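Local coordinates for protein carbonic anhydrase (Trichomonas vaginalis, PDB 6Y04) that probably catalyses the reversible hydration of carbon dioxide to hydrogencarbonate, as a beta-class carbonic anhydrase with one zinc ion per subunit, at residues Ile141-Ile144 and Lys145-Arg149. Residues are numbered along the deposited sequence; the frame is centred on the assembly and turned at random.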
# COMPACT_ATOMS: atom_id res chain seq x y z
N ILE A 141 14.71 -4.33 10.57
CA ILE A 141 15.68 -5.11 9.80
C ILE A 141 15.24 -6.57 9.73
O ILE A 141 15.28 -7.21 8.68
CB ILE A 141 17.11 -4.94 10.35
CG1 ILE A 141 17.62 -3.51 10.16
CG2 ILE A 141 18.06 -5.95 9.72
CD1 ILE A 141 18.20 -2.89 11.41
N ASP A 142 14.83 -7.10 10.89
CA ASP A 142 14.44 -8.50 10.98
C ASP A 142 13.19 -8.73 10.13
O ASP A 142 13.08 -9.76 9.48
CB ASP A 142 14.42 -8.99 12.42
CG ASP A 142 15.68 -9.76 12.83
OD1 ASP A 142 16.81 -9.23 12.64
OD2 ASP A 142 15.52 -10.89 13.31
N ASN A 143 12.28 -7.74 10.13
CA ASN A 143 11.06 -7.78 9.35
C ASN A 143 11.38 -7.78 7.86
O ASN A 143 10.71 -8.48 7.09
CB ASN A 143 10.07 -6.66 9.72
CG ASN A 143 8.83 -6.67 8.86
OD1 ASN A 143 7.98 -7.55 8.99
ND2 ASN A 143 8.72 -5.70 7.95
N ILE A 144 12.38 -7.00 7.45
CA ILE A 144 12.80 -6.96 6.06
C ILE A 144 13.30 -8.35 5.66
O ILE A 144 12.84 -8.91 4.67
CB ILE A 144 13.86 -5.88 5.80
CG1 ILE A 144 13.28 -4.46 5.91
CG2 ILE A 144 14.52 -6.09 4.44
CD1 ILE A 144 14.32 -3.40 6.25
N LYS A 145 14.23 -8.89 6.45
CA LYS A 145 14.85 -10.18 6.18
C LYS A 145 13.78 -11.27 6.09
O LYS A 145 13.81 -12.10 5.19
CB LYS A 145 15.91 -10.50 7.24
CG LYS A 145 17.28 -9.89 6.99
CD LYS A 145 18.18 -9.81 8.21
CE LYS A 145 19.62 -9.49 7.86
NZ LYS A 145 20.42 -9.06 9.03
N ASN A 146 12.82 -11.23 7.02
CA ASN A 146 11.76 -12.23 7.13
C ASN A 146 10.75 -12.07 5.99
O ASN A 146 10.24 -13.06 5.46
CB ASN A 146 11.12 -12.18 8.52
CG ASN A 146 10.24 -13.38 8.82
OD1 ASN A 146 10.71 -14.38 9.37
ND2 ASN A 146 8.96 -13.30 8.48
N SER A 147 10.48 -10.82 5.61
CA SER A 147 9.54 -10.54 4.54
C SER A 147 10.10 -11.02 3.21
O SER A 147 9.39 -11.64 2.43
CB SER A 147 9.20 -9.08 4.50
OG SER A 147 8.29 -8.77 5.53
N VAL A 148 11.39 -10.74 2.98
CA VAL A 148 12.07 -11.19 1.78
C VAL A 148 12.04 -12.72 1.72
O VAL A 148 11.93 -13.29 0.64
CB VAL A 148 13.50 -10.62 1.68
CG1 VAL A 148 14.29 -11.24 0.54
CG2 VAL A 148 13.48 -9.11 1.55
N ARG A 149 12.10 -13.37 2.89
CA ARG A 149 12.07 -14.82 2.93
C ARG A 149 10.68 -15.34 2.56
O ARG A 149 10.57 -16.28 1.78
CB ARG A 149 12.53 -15.35 4.30
CG ARG A 149 12.87 -16.83 4.29
CD ARG A 149 12.89 -17.45 5.68
NE ARG A 149 11.99 -16.76 6.60
CZ ARG A 149 10.85 -17.25 7.09
NH1 ARG A 149 10.46 -18.48 6.80
NH2 ARG A 149 10.12 -16.51 7.90
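Ile-141 O accepts a nearly straight hydrogen bond from Lys-145 N at 3.0 Å. The same i to i+4 pattern continues: the backbone N of Asn-146, Ser-147 and Val-148 donates to the O of Asp-142, Asn-143 and Ile-144, respectively, so 141-144 and 145-149 form one unbroken alpha-helix. Asn-143 O is gripped twice by Ser-147. Ser-147 N lies 2.8 Å and Ser-147 OG 2.9 Å from Asn-143 O, on opposite faces of its carbonyl plane. Ser-147 chi1 of -77° sets OG beside its own backbone N, which turns the hydroxyl back to the preceding turn. The same OG is hydrogen-bonded to Ile-67 N, tying the helix to a loop. Ile-141 and Lys-145 run side by side, with Ile-141 CG2 4.0 Å from Lys-145 NZ. On the buried side, Ile-144 CG2 lies 4.3 Å from Val-148 CG2. Ile-144 also packs on Leu-167, and Val-148 on Ile-93 and Ile-163. On another side, Arg-149 NH2 donates to Asn-146 OD1 at 2.7 Å, from above the amide carbonyl plane. This is an amphipathic helix packed on the central sheet of the beta-carbonic anhydrase fold, with the Asn-143 side chain about 8 Å from the zinc ion.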